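Local atomic coordinates of endo-1,4-beta-xylanase (Pseudoalteromonas haloplanktis, PDB entry 1H12), a protein that hydrolyses internal beta-1,4 linkages of xylan as a cold-adapted member of glycoside hydrolase family 8. Residues Met24-Ile29 and Glu363-Phe368; Lys117-Tyr122 and Lys180-Glu185; Ala152-Ser157 and Asn170-Met175; Lys237-Lys242 and Gly260-Gly265; Pro274-Glu279 and Tyr329-Ala334. All blocks are in the same frame, centred on the assembly; numbering follows the deposited sequence.

How the contacts relate
Starting from the N terminus, the loop 24-29 meets helix 358-369 in contact 1, which closes a loop of 333 residues holding all the other contacts, so the first helices are tied to the last part of the chain. Contact 2 joins the loop 117-122 to the end of helix 168-182. Contact 3 lies within its span, pairing that helix with helix 143-160, and the two touch where Y122 packs on M175. Contact 4 then folds the loop 260-265 back on helix 219-243. Contact 5 follows in series, building a small sheet from 274-279 and 329-334. G265 and Q276 connect contacts 4 and 5 directly. None of the five cross.

Contact 1: residues Met24-Ile29 and Glu363-Phe368; sequences MGKTNI and EFFNEF
M24 and K26 both reach the ring of F365, and K26 goes on to grip N366 one residue further along the helix. The apolar part is a CH-pi contact: CG of M24 sits over one face of the F365 ring, 4.0 Å from its centroid and offset toward the rim at CD2. The sulfur makes a longer, oblique Met-aromatic contact, with SD of M24 5.4 Å from the same centroid. K26 comes in at the ring's edge, its CG lying 3.9 Å from CE2 of F365.

The polar part belongs to the end of K26. Its chain is bent at chi2 (-47°), which turns CD away from full extension, and the straight remainder carries NZ to OD1 of N366 at 2.6 Å. NZ lies in the plane of that carbonyl, with a C=O...N angle of 148°. A water accepts from ND2 of N366 and donates to O of M24 at 2.9 Å, and NZ of K26 adds a weak bond to it. An alanine in place of K26 would probably leave OD1 of N366 without its charged partner and uncover the CE2 edge of F365.

G25, with positive phi, ends helix 20-23 in a Schellman motif. F365, on helix 358-369, also packs on L20 and A21 of helix 20-23 and meets the ring of W369.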
# COMPACT_ATOMS: atom_id res chain seq x y z
N MET A 24 20.24 -11.76 -0.27
CA MET A 24 19.93 -12.89 0.58
C MET A 24 20.31 -14.21 -0.10
O MET A 24 19.99 -15.25 0.41
CB MET A 24 18.42 -12.88 0.93
CG MET A 24 18.04 -11.67 1.77
SD MET A 24 19.01 -11.47 3.29
CE MET A 24 18.50 -12.73 4.18
N GLY A 25 20.94 -14.14 -1.24
CA GLY A 25 21.48 -15.36 -1.90
C GLY A 25 20.51 -16.16 -2.69
O GLY A 25 20.78 -17.34 -3.04
N LYS A 26 19.36 -15.56 -3.04
CA LYS A 26 18.37 -16.29 -3.77
C LYS A 26 18.67 -16.32 -5.26
O LYS A 26 19.36 -15.46 -5.79
CB LYS A 26 16.95 -15.69 -3.53
CG LYS A 26 16.60 -15.67 -2.09
CD LYS A 26 16.88 -16.97 -1.32
CE LYS A 26 16.48 -16.88 0.14
NZ LYS A 26 16.92 -18.12 0.93
N THR A 27 18.13 -17.31 -5.92
CA THR A 27 18.31 -17.45 -7.36
C THR A 27 16.95 -17.45 -8.07
O THR A 27 15.90 -17.60 -7.43
CB THR A 27 19.08 -18.83 -7.68
OG1 THR A 27 18.29 -19.89 -7.13
CG2 THR A 27 20.28 -18.91 -6.93
N ASN A 28 16.99 -17.33 -9.37
CA ASN A 28 15.76 -17.30 -10.18
C ASN A 28 14.78 -16.25 -9.68
O ASN A 28 13.54 -16.48 -9.67
CB ASN A 28 14.97 -18.65 -10.14
N ILE A 29 15.34 -15.11 -9.27
CA ILE A 29 14.52 -14.08 -8.67
C ILE A 29 13.51 -13.49 -9.64
O ILE A 29 12.31 -13.38 -9.35
CB ILE A 29 15.43 -12.99 -8.12
CG1 ILE A 29 16.35 -13.53 -7.00
CG2 ILE A 29 14.62 -11.80 -7.65
CD1 ILE A 29 17.53 -12.71 -6.69
N GLU A 363 15.70 -14.33 8.99
CA GLU A 363 14.49 -14.99 9.38
C GLU A 363 13.26 -14.43 8.66
O GLU A 363 12.49 -15.21 8.09
CB GLU A 363 14.25 -14.80 10.86
N PHE A 364 13.04 -13.12 8.70
CA PHE A 364 11.85 -12.53 8.09
C PHE A 364 11.91 -12.72 6.57
O PHE A 364 10.90 -13.01 5.95
CB PHE A 364 11.64 -11.10 8.47
CG PHE A 364 11.08 -10.90 9.87
CD1 PHE A 364 9.72 -10.90 10.05
CD2 PHE A 364 11.91 -10.77 10.96
CE1 PHE A 364 9.18 -10.77 11.33
CE2 PHE A 364 11.38 -10.65 12.25
CZ PHE A 364 10.00 -10.67 12.40
N PHE A 365 13.09 -12.60 5.96
CA PHE A 365 13.12 -12.73 4.54
C PHE A 365 12.81 -14.17 4.11
O PHE A 365 12.03 -14.42 3.18
CB PHE A 365 14.45 -12.30 3.93
CG PHE A 365 14.36 -12.29 2.44
CD1 PHE A 365 13.81 -11.20 1.79
CD2 PHE A 365 14.72 -13.38 1.66
CE1 PHE A 365 13.63 -11.22 0.43
CE2 PHE A 365 14.55 -13.36 0.28
CZ PHE A 365 13.99 -12.28 -0.31
N ASN A 366 13.44 -15.14 4.80
CA ASN A 366 13.20 -16.53 4.43
C ASN A 366 11.79 -16.99 4.69
O ASN A 366 11.24 -17.79 3.93
CB ASN A 366 14.29 -17.43 5.03
CG ASN A 366 15.60 -17.24 4.23
OD1 ASN A 366 15.58 -17.49 3.08
ND2 ASN A 366 16.60 -16.67 4.80
N GLU A 367 11.14 -16.46 5.72
CA GLU A 367 9.75 -16.79 5.98
C GLU A 367 8.87 -16.30 4.83
O GLU A 367 7.82 -16.91 4.58
CB GLU A 367 9.26 -16.22 7.29
CG GLU A 367 9.88 -16.98 8.44
CD GLU A 367 9.42 -16.55 9.78
OE1 GLU A 367 8.35 -15.86 9.80
OE2 GLU A 367 10.10 -16.95 10.82
N PHE A 368 9.22 -15.21 4.20
CA PHE A 368 8.49 -14.72 3.02
C PHE A 368 8.84 -15.52 1.75
O PHE A 368 7.97 -15.93 1.02
CB PHE A 368 8.79 -13.24 2.80
CG PHE A 368 8.36 -12.70 1.47
CD1 PHE A 368 7.03 -12.53 1.13
CD2 PHE A 368 9.28 -12.39 0.52
CE1 PHE A 368 6.60 -12.08 -0.07
CE2 PHE A 368 8.87 -11.94 -0.73
CZ PHE A 368 7.54 -11.77 -1.01
O HOH W 1 18.88 -16.23 2.89

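Contact 2: residues Lys117-Tyr122 and Lys180-Glu185; sequences KKQGVY and KNKLME
In K182, CG stands anti to the carbonyl carbon (chi1 -54°) and the chain bends once, at chi2 (-64°), which turns CD aside. Extended from there, the side chain passes O of Q119 and crosses V121 at about a right angle. CB of K182 rests 3.7 Å from CG1 of V121. Further out, CE of K182 comes within 3.6 Å of O of Q119. The ammonium group lies near the Q119 side chain, but its hydrogen bond goes to O of A116, the residue just before K117; Q119 itself uses NE2 to bond O of H113.

The loop is shaped by a type II beta turn from K118 to V121, with G120 at positive phi and V121 N bonded to O of K118. The turn presents V121 to the place where helix 168-182 ends and the chain passes into the short strand 184-185. Here CD2 of L183 meets CG1 of V121 at 4.0 Å, and both residues also pack on E146 of helix 143-160.

A water links the two backbones, donating to O of K117 at 2.9 Å and to O of K182 at 2.8 Å.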
# COMPACT_ATOMS: atom_id res chain seq x y z
N LYS A 117 -17.83 16.87 -0.75
CA LYS A 117 -16.72 16.07 -0.18
C LYS A 117 -16.46 14.78 -0.91
O LYS A 117 -15.37 14.19 -0.80
CB LYS A 117 -16.94 15.81 1.29
CG LYS A 117 -16.80 17.07 2.16
CD LYS A 117 -16.90 16.76 3.61
CE LYS A 117 -16.64 18.01 4.54
NZ LYS A 117 -17.89 18.82 4.52
N LYS A 118 -17.43 14.30 -1.71
CA LYS A 118 -17.29 13.08 -2.49
C LYS A 118 -16.91 13.34 -3.92
O LYS A 118 -16.60 12.39 -4.67
CB LYS A 118 -18.60 12.30 -2.49
CG LYS A 118 -18.83 11.53 -1.19
CD LYS A 118 -20.15 10.89 -1.12
CE LYS A 118 -20.27 10.05 0.15
NZ LYS A 118 -21.72 9.57 0.30
N GLN A 119 -16.94 14.58 -4.37
CA GLN A 119 -16.72 14.87 -5.80
C GLN A 119 -15.36 14.44 -6.26
O GLN A 119 -14.35 14.92 -5.77
CB GLN A 119 -16.92 16.37 -6.06
CG GLN A 119 -18.38 16.79 -5.88
CD GLN A 119 -18.61 18.27 -5.99
OE1 GLN A 119 -17.67 19.04 -6.05
NE2 GLN A 119 -19.89 18.68 -6.00
N GLY A 120 -15.34 13.53 -7.23
CA GLY A 120 -14.10 13.05 -7.79
C GLY A 120 -13.28 12.11 -6.96
O GLY A 120 -12.23 11.69 -7.41
N VAL A 121 -13.73 11.77 -5.75
CA VAL A 121 -13.04 10.74 -4.97
C VAL A 121 -13.55 9.36 -5.41
O VAL A 121 -14.58 9.28 -6.08
CB VAL A 121 -13.14 10.94 -3.44
CG1 VAL A 121 -12.83 12.40 -3.08
CG2 VAL A 121 -14.45 10.51 -2.85
N TYR A 122 -12.84 8.33 -5.02
CA TYR A 122 -13.11 6.98 -5.52
C TYR A 122 -13.76 6.14 -4.44
O TYR A 122 -13.19 5.91 -3.36
CB TYR A 122 -11.77 6.38 -6.06
CG TYR A 122 -11.38 6.98 -7.39
CD1 TYR A 122 -11.06 8.30 -7.53
CD2 TYR A 122 -11.45 6.21 -8.54
CE1 TYR A 122 -10.85 8.86 -8.78
CE2 TYR A 122 -11.21 6.73 -9.78
CZ TYR A 122 -10.94 8.08 -9.92
OH TYR A 122 -10.80 8.60 -11.18
N LYS A 180 -5.36 16.63 -2.81
CA LYS A 180 -5.15 17.88 -2.14
C LYS A 180 -6.45 18.54 -1.68
O LYS A 180 -6.52 19.05 -0.56
CB LYS A 180 -4.36 18.81 -3.09
CG LYS A 180 -4.09 20.18 -2.52
CD LYS A 180 -3.14 20.95 -3.49
CE LYS A 180 -2.77 22.28 -3.03
NZ LYS A 180 -2.02 22.77 -4.29
N ASN A 181 -7.45 18.54 -2.54
CA ASN A 181 -8.67 19.28 -2.26
C ASN A 181 -9.68 18.54 -1.42
O ASN A 181 -10.53 19.21 -0.80
CB ASN A 181 -9.34 19.67 -3.58
CG ASN A 181 -8.57 20.66 -4.36
OD1 ASN A 181 -7.86 21.45 -3.83
ND2 ASN A 181 -8.79 20.64 -5.70
N LYS A 182 -9.66 17.23 -1.43
CA LYS A 182 -10.65 16.43 -0.76
C LYS A 182 -10.14 15.53 0.33
O LYS A 182 -10.93 15.11 1.19
CB LYS A 182 -11.38 15.52 -1.80
CG LYS A 182 -11.98 16.25 -2.98
CD LYS A 182 -13.09 17.25 -2.68
CE LYS A 182 -13.61 17.90 -3.92
NZ LYS A 182 -14.66 18.91 -3.61
N LEU A 183 -8.86 15.15 0.29
CA LEU A 183 -8.35 14.05 1.10
C LEU A 183 -7.20 14.44 2.02
O LEU A 183 -6.53 13.56 2.54
CB LEU A 183 -7.97 12.84 0.25
CG LEU A 183 -9.05 12.36 -0.75
CD1 LEU A 183 -8.51 11.22 -1.55
CD2 LEU A 183 -10.31 11.98 -0.02
N MET A 184 -6.99 15.73 2.25
CA MET A 184 -5.91 16.24 3.07
C MET A 184 -6.45 17.14 4.17
O MET A 184 -7.42 17.89 3.98
CB MET A 184 -4.88 17.03 2.24
CG MET A 184 -4.02 16.18 1.35
SD MET A 184 -2.72 15.43 2.42
CE MET A 184 -1.78 14.48 1.28
N GLU A 185 -5.82 17.11 5.32
CA GLU A 185 -6.02 18.13 6.37
C GLU A 185 -4.64 18.60 6.79
O GLU A 185 -3.82 17.85 7.28
CB GLU A 185 -6.75 17.61 7.58
CG GLU A 185 -7.06 18.76 8.55
CD GLU A 185 -7.72 18.38 9.82
OE1 GLU A 185 -8.00 17.25 10.12
OE2 GLU A 185 -7.99 19.31 10.62
O HOH W 2 -13.58 15.79 0.81

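Contact 3: residues Ala152-Ser157 and Asn170-Met175; sequences ALLNAS and NDAITM
This is a helical hairpin, in which L153 and L154 on helix 143-160 pack against A172 on the next helix, 168-182. Over these short segments the axes run nearly antiparallel, at 157°, and approach to 8.2 Å. The small side chain of A172 is consistent with so close an approach: CA of L153 and CA of A172 are 5.2 Å apart.

The methyl of A172 points at the partner helix and is met by two neighbouring leucines. CB of L153 lies 3.7 Å from CB of A172, while L154 brings its branch to the same methyl, with CD2 at 3.6 Å from CB of A172 and CG hardly further. L153 then extends past the alanine: its CD1 reaches the backbone carbonyl carbon and the CB of D171, each at 4.1 Å. CD2 of L154 also lies 4.5 Å from CD1 of I173, a loose contact.

Antiparallel helix pairs of this kind build the (alpha/alpha)6 barrel of family 8 enzymes. Helix 93-107 lies beside both members here, and its W100 touches L153 and M175. The carboxylate of D171 turns to that helix too, OD1 forming a salt bridge with K104 and OD2 accepting from NE1 of W100. L154 is covered by Y211 and F212 of helix 206-215.

Within helix 168-182, O of N170 takes two donors from T174. The backbone N and the hydroxyl OG1 reach it from opposite faces of the carbonyl plane, with OG1 at 3.0 Å.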
# COMPACT_ATOMS: atom_id res chain seq x y z
N ALA A 152 0.69 5.42 -9.64
CA ALA A 152 0.72 4.53 -10.76
C ALA A 152 0.54 5.24 -12.09
O ALA A 152 1.23 4.94 -13.08
CB ALA A 152 -0.35 3.45 -10.57
N LEU A 153 -0.37 6.22 -12.15
CA LEU A 153 -0.64 6.99 -13.35
C LEU A 153 0.56 7.84 -13.78
O LEU A 153 0.87 7.95 -14.98
CB LEU A 153 -1.89 7.83 -13.17
CG LEU A 153 -3.20 7.03 -13.16
CD1 LEU A 153 -4.30 7.87 -12.51
CD2 LEU A 153 -3.62 6.59 -14.55
N LEU A 154 1.25 8.45 -12.81
CA LEU A 154 2.44 9.22 -13.16
C LEU A 154 3.49 8.34 -13.76
O LEU A 154 4.18 8.72 -14.73
CB LEU A 154 3.00 9.93 -11.93
CG LEU A 154 2.24 11.17 -11.45
CD1 LEU A 154 2.81 11.60 -10.12
CD2 LEU A 154 2.30 12.31 -12.48
N ASN A 155 3.67 7.13 -13.21
CA ASN A 155 4.63 6.18 -13.77
C ASN A 155 4.22 5.69 -15.16
O ASN A 155 5.06 5.54 -16.02
CB ASN A 155 4.84 5.03 -12.80
CG ASN A 155 5.76 5.38 -11.65
OD1 ASN A 155 5.21 5.67 -10.48
ND2 ASN A 155 6.99 5.39 -11.86
N ALA A 156 2.91 5.46 -15.36
CA ALA A 156 2.42 5.03 -16.68
C ALA A 156 2.71 6.11 -17.71
O ALA A 156 3.18 5.80 -18.83
CB ALA A 156 0.94 4.74 -16.57
N SER A 157 2.45 7.37 -17.38
CA SER A 157 2.81 8.45 -18.27
C SER A 157 4.28 8.40 -18.64
O SER A 157 4.64 8.54 -19.82
CB SER A 157 2.52 9.78 -17.56
OG SER A 157 3.04 10.88 -18.31
N ASN A 170 -2.52 13.60 -17.44
CA ASN A 170 -3.62 14.42 -17.06
C ASN A 170 -4.47 13.73 -15.98
O ASN A 170 -4.95 14.38 -15.04
CB ASN A 170 -4.54 14.74 -18.26
N ASP A 171 -4.67 12.42 -16.13
CA ASP A 171 -5.41 11.69 -15.12
C ASP A 171 -4.70 11.75 -13.77
O ASP A 171 -5.34 11.86 -12.72
CB ASP A 171 -5.67 10.26 -15.55
CG ASP A 171 -6.67 10.11 -16.66
OD1 ASP A 171 -7.39 11.08 -16.96
OD2 ASP A 171 -6.78 9.03 -17.26
N ALA A 172 -3.37 11.66 -13.78
CA ALA A 172 -2.61 11.70 -12.54
C ALA A 172 -2.71 13.07 -11.87
O ALA A 172 -2.86 13.15 -10.64
CB ALA A 172 -1.15 11.43 -12.81
N ILE A 173 -2.60 14.16 -12.63
CA ILE A 173 -2.68 15.48 -12.06
C ILE A 173 -4.08 15.73 -11.50
O ILE A 173 -4.22 16.34 -10.44
CB ILE A 173 -2.25 16.58 -13.05
CG1 ILE A 173 -0.78 16.32 -13.48
CG2 ILE A 173 -2.50 17.95 -12.52
CD1 ILE A 173 0.17 16.26 -12.43
N THR A 174 -5.12 15.25 -12.18
CA THR A 174 -6.46 15.33 -11.67
C THR A 174 -6.54 14.60 -10.32
O THR A 174 -7.15 15.12 -9.36
CB THR A 174 -7.43 14.73 -12.68
OG1 THR A 174 -7.40 15.54 -13.87
CG2 THR A 174 -8.86 14.70 -12.15
N MET A 175 -5.97 13.41 -10.25
CA MET A 175 -5.97 12.64 -9.01
C MET A 175 -5.24 13.38 -7.89
O MET A 175 -5.72 13.44 -6.76
CB MET A 175 -5.33 11.27 -9.26
CG MET A 175 -5.53 10.29 -8.13
SD MET A 175 -7.24 9.71 -7.91
CE MET A 175 -7.48 8.87 -9.48

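Contact 4: residues Lys237-Lys242 and Gly260-Gly265; sequences KNHFTK and GSPVIG
The loop 260-265 meets the last turns of helix 219-243 almost backbone on backbone, with CA of G260 only 4.0 Å from CA of H239. This is a helix-to-loop contact on the family 8 barrel, made by the chain that leaves the helix and returns toward it before strand 277-278. G260 fits because it has no side chain: a CB would run into the backbone at N238 and H239, and phi is 92°, a value suited to glycine.

The carbonyl of G260 is the centre of the polar contact. ND1 of H239 donates to O of G260 at 2.8 Å with an N-H...O angle of 160°. The acceptor lies near the imidazole plane, whereas the donor is tilted from the plane of the carbonyl. CA of H239 adds a CA-H...O contact to the same oxygen at 3.4 Å. At the other side of the ring NE2 accepts from the backbone N of T253, so both ring nitrogens are occupied and the neutral form protonated on ND1 is probably favoured. The imidazole is thereby held in its rotation from two directions.

P262 packs against two residues of the helix. Its CG approaches CE1 of H239 obliquely at 4.0 Å, and its CD lies at a like distance from CB of K242. The K242 chain bends at chi2 and passes over the loop to S261, whose OG is also bonded to OD1 of D259; NZ of K242 donates to that OG at 3.0 Å.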
# COMPACT_ATOMS: atom_id res chain seq x y z
N LYS A 237 7.53 9.46 12.34
CA LYS A 237 8.49 9.52 13.45
C LYS A 237 7.79 9.69 14.76
O LYS A 237 8.12 9.03 15.75
CB LYS A 237 9.46 10.71 13.23
CG LYS A 237 10.42 10.59 12.20
CD LYS A 237 11.40 11.84 12.13
CE LYS A 237 11.05 12.68 10.93
NZ LYS A 237 11.19 11.89 9.65
N ASN A 238 6.85 10.60 14.81
CA ASN A 238 6.09 10.85 16.04
C ASN A 238 5.30 9.63 16.46
O ASN A 238 5.23 9.29 17.64
CB ASN A 238 5.19 12.07 15.87
CG ASN A 238 5.93 13.39 15.84
OD1 ASN A 238 7.10 13.46 16.25
ND2 ASN A 238 5.23 14.45 15.38
N HIS A 239 4.64 8.98 15.49
CA HIS A 239 3.88 7.78 15.79
C HIS A 239 4.77 6.70 16.36
O HIS A 239 4.42 6.07 17.37
CB HIS A 239 3.19 7.30 14.51
CG HIS A 239 2.20 6.19 14.73
ND1 HIS A 239 1.08 6.34 15.50
CD2 HIS A 239 2.20 4.92 14.29
CE1 HIS A 239 0.41 5.16 15.48
NE2 HIS A 239 1.08 4.28 14.77
N PHE A 240 5.91 6.48 15.75
CA PHE A 240 6.84 5.48 16.26
C PHE A 240 7.38 5.82 17.63
O PHE A 240 7.62 4.92 18.43
CB PHE A 240 7.91 5.12 15.22
CG PHE A 240 7.40 4.13 14.21
CD1 PHE A 240 7.26 2.81 14.57
CD2 PHE A 240 7.04 4.51 12.90
CE1 PHE A 240 6.77 1.88 13.69
CE2 PHE A 240 6.56 3.58 12.02
CZ PHE A 240 6.41 2.27 12.42
N THR A 241 7.59 7.08 17.93
CA THR A 241 7.96 7.48 19.29
C THR A 241 6.84 7.13 20.25
O THR A 241 7.09 6.60 21.33
CB THR A 241 8.27 8.98 19.31
OG1 THR A 241 9.40 9.27 18.47
CG2 THR A 241 8.58 9.48 20.74
N LYS A 242 5.63 7.43 19.89
CA LYS A 242 4.48 7.21 20.76
C LYS A 242 4.17 5.75 20.97
O LYS A 242 3.69 5.39 22.05
CB LYS A 242 3.24 7.95 20.26
CG LYS A 242 3.40 9.47 20.27
CD LYS A 242 2.89 10.07 21.32
CE LYS A 242 2.67 11.64 21.06
NZ LYS A 242 1.67 11.89 22.18
N GLY A 260 0.60 12.01 15.90
CA GLY A 260 1.09 10.65 15.97
C GLY A 260 0.52 9.81 17.07
O GLY A 260 0.86 8.62 17.18
N SER A 261 -0.32 10.37 17.93
CA SER A 261 -0.87 9.62 19.03
C SER A 261 -1.84 8.56 18.53
O SER A 261 -2.81 8.90 17.84
CB SER A 261 -1.67 10.54 19.99
OG SER A 261 -0.84 11.51 20.57
N PRO A 262 -1.67 7.29 18.88
CA PRO A 262 -2.70 6.30 18.55
C PRO A 262 -4.07 6.74 19.02
O PRO A 262 -4.23 7.24 20.14
CB PRO A 262 -2.22 5.04 19.25
CG PRO A 262 -0.72 5.21 19.30
CD PRO A 262 -0.51 6.67 19.57
N VAL A 263 -5.08 6.45 18.22
CA VAL A 263 -6.44 6.62 18.62
C VAL A 263 -6.82 5.43 19.49
O VAL A 263 -6.58 4.30 19.14
CB VAL A 263 -7.35 6.68 17.40
CG1 VAL A 263 -8.82 6.54 17.77
CG2 VAL A 263 -7.11 7.95 16.62
N ILE A 264 -7.41 5.72 20.68
CA ILE A 264 -7.74 4.68 21.63
C ILE A 264 -9.22 4.32 21.50
O ILE A 264 -10.09 5.17 21.73
CB ILE A 264 -7.35 5.12 23.07
CG1 ILE A 264 -5.90 5.52 23.15
CG2 ILE A 264 -7.68 4.02 24.05
CD1 ILE A 264 -4.88 4.53 22.68
N GLY A 265 -9.50 3.06 21.23
CA GLY A 265 -10.86 2.59 21.16
C GLY A 265 -11.59 3.05 19.93
O GLY A 265 -10.99 3.33 18.87

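Contact 5: residues Pro274-Glu279 and Tyr329-Ala334; sequences PGQWYE and YSYGGA
Q276 reaches across to S330 and Y331 with a side chain bent at chi2. Its CB points toward the other segment and lies against O of V263 from the preceding loop. CG takes the crowded position between backbone N and carbonyl carbon (chi1 80°), which sets it over one face of the Y331 ring, 4.1 Å from the centroid, in a CH-pi contact. CD passes OG of S330. At the tip, NE2 donates to OG of S330 at 3.3 Å, a long bond with the oxygen tilted 29° from the amide plane, while OE1 accepts from N of G265. An alanine here would probably leave that N of G265 without its acceptor and take away the CH-pi cover on one face of Y331.

The backbones pair at Y278 and Y329, an antiparallel hydrogen-bonded pair: N of Y278 to O of Y329 is 2.9 Å, and N of Y329 to O of Y278 is 3.0 Å. A water extends the link, donating to O of Q276 and accepting from N of Y331. On the W277 side, CD1 of the indole touches OG of S330 at 3.4 Å.

Strand 329-330 is the middle of three, joined to 333-334 by a type I' turn. Y278 and Y329 lie side by side on one face of the sheet and pack on helix 300-318. The hydroxyl of Y278 bonds NE2 of Q344 on helix 342-351; the Y278 side chain is about 12 Å from the bound xylose.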
# COMPACT_ATOMS: atom_id res chain seq x y z
N PRO A 274 -10.87 -1.19 16.94
CA PRO A 274 -10.29 -0.14 17.77
C PRO A 274 -9.11 0.53 17.11
O PRO A 274 -8.32 -0.10 16.39
CB PRO A 274 -9.89 -0.86 19.05
CG PRO A 274 -10.86 -2.02 19.10
CD PRO A 274 -10.97 -2.46 17.66
N GLY A 275 -8.96 1.83 17.37
CA GLY A 275 -7.90 2.58 16.72
C GLY A 275 -6.48 2.18 17.04
O GLY A 275 -5.58 2.39 16.23
N GLN A 276 -6.30 1.58 18.21
CA GLN A 276 -4.96 1.26 18.70
C GLN A 276 -4.55 -0.13 18.31
O GLN A 276 -3.44 -0.57 18.66
CB GLN A 276 -4.82 1.46 20.22
CG GLN A 276 -5.35 0.33 21.10
CD GLN A 276 -6.82 0.27 21.25
OE1 GLN A 276 -7.56 1.13 20.74
NE2 GLN A 276 -7.30 -0.69 22.01
N TRP A 277 -5.38 -0.86 17.59
CA TRP A 277 -4.94 -2.17 17.13
C TRP A 277 -3.89 -2.04 16.04
O TRP A 277 -4.02 -1.23 15.12
CB TRP A 277 -6.12 -2.95 16.51
CG TRP A 277 -7.02 -3.58 17.51
CD1 TRP A 277 -7.08 -3.36 18.84
CD2 TRP A 277 -7.99 -4.59 17.24
NE1 TRP A 277 -8.02 -4.19 19.41
CE2 TRP A 277 -8.56 -4.96 18.45
CE3 TRP A 277 -8.41 -5.21 16.10
CZ2 TRP A 277 -9.53 -5.95 18.56
CZ3 TRP A 277 -9.37 -6.23 16.21
CH2 TRP A 277 -9.89 -6.56 17.45
N TYR A 278 -2.87 -2.90 16.14
CA TYR A 278 -2.06 -3.28 15.01
C TYR A 278 -2.86 -4.33 14.31
O TYR A 278 -3.03 -5.46 14.80
CB TYR A 278 -0.69 -3.81 15.47
CG TYR A 278 0.12 -4.50 14.42
CD1 TYR A 278 0.95 -3.81 13.57
CD2 TYR A 278 0.04 -5.86 14.25
CE1 TYR A 278 1.72 -4.48 12.61
CE2 TYR A 278 0.77 -6.52 13.32
CZ TYR A 278 1.64 -5.85 12.49
OH TYR A 278 2.38 -6.56 11.57
N GLU A 279 -3.44 -3.98 13.17
CA GLU A 279 -4.32 -4.84 12.41
C GLU A 279 -3.94 -4.76 10.94
O GLU A 279 -2.81 -4.44 10.58
CB GLU A 279 -5.80 -4.55 12.74
CG GLU A 279 -6.20 -3.10 12.65
CD GLU A 279 -5.74 -2.42 11.37
OE1 GLU A 279 -6.49 -2.37 10.35
OE2 GLU A 279 -4.56 -1.96 11.39
N TYR A 329 -2.55 -7.35 17.11
CA TYR A 329 -2.09 -7.07 18.50
C TYR A 329 -2.73 -5.79 18.97
O TYR A 329 -2.97 -4.87 18.20
CB TYR A 329 -0.55 -6.95 18.58
CG TYR A 329 0.12 -8.30 18.43
CD1 TYR A 329 0.43 -8.81 17.18
CD2 TYR A 329 0.41 -9.05 19.53
CE1 TYR A 329 0.98 -10.07 17.06
CE2 TYR A 329 0.93 -10.34 19.41
CZ TYR A 329 1.20 -10.85 18.18
OH TYR A 329 1.69 -12.14 18.00
N SER A 330 -2.94 -5.68 20.30
CA SER A 330 -3.40 -4.44 20.91
C SER A 330 -2.65 -4.28 22.22
O SER A 330 -2.65 -5.20 23.05
CB SER A 330 -4.90 -4.50 21.20
OG SER A 330 -5.34 -3.28 21.72
N TYR A 331 -1.96 -3.18 22.40
CA TYR A 331 -1.15 -2.97 23.60
C TYR A 331 -0.17 -4.10 23.83
O TYR A 331 0.10 -4.50 24.99
CB TYR A 331 -2.01 -2.73 24.81
CG TYR A 331 -2.89 -1.51 24.77
CD1 TYR A 331 -2.38 -0.25 24.66
CD2 TYR A 331 -4.26 -1.63 24.87
CE1 TYR A 331 -3.21 0.87 24.75
CE2 TYR A 331 -5.10 -0.52 24.93
CZ TYR A 331 -4.56 0.70 24.86
OH TYR A 331 -5.34 1.85 24.97
N GLY A 332 0.37 -4.66 22.74
CA GLY A 332 1.32 -5.75 22.85
C GLY A 332 0.72 -7.14 23.10
O GLY A 332 1.45 -8.09 23.21
N GLY A 333 -0.59 -7.22 23.16
CA GLY A 333 -1.30 -8.47 23.43
C GLY A 333 -1.96 -9.06 22.22
O GLY A 333 -2.66 -8.35 21.49
N ALA A 334 -1.76 -10.34 21.98
CA ALA A 334 -2.35 -11.02 20.84
C ALA A 334 -3.84 -11.03 20.98
O ALA A 334 -4.39 -11.33 22.05
CB ALA A 334 -1.83 -12.43 20.80
O HOH W 3 -1.54 -0.83 20.57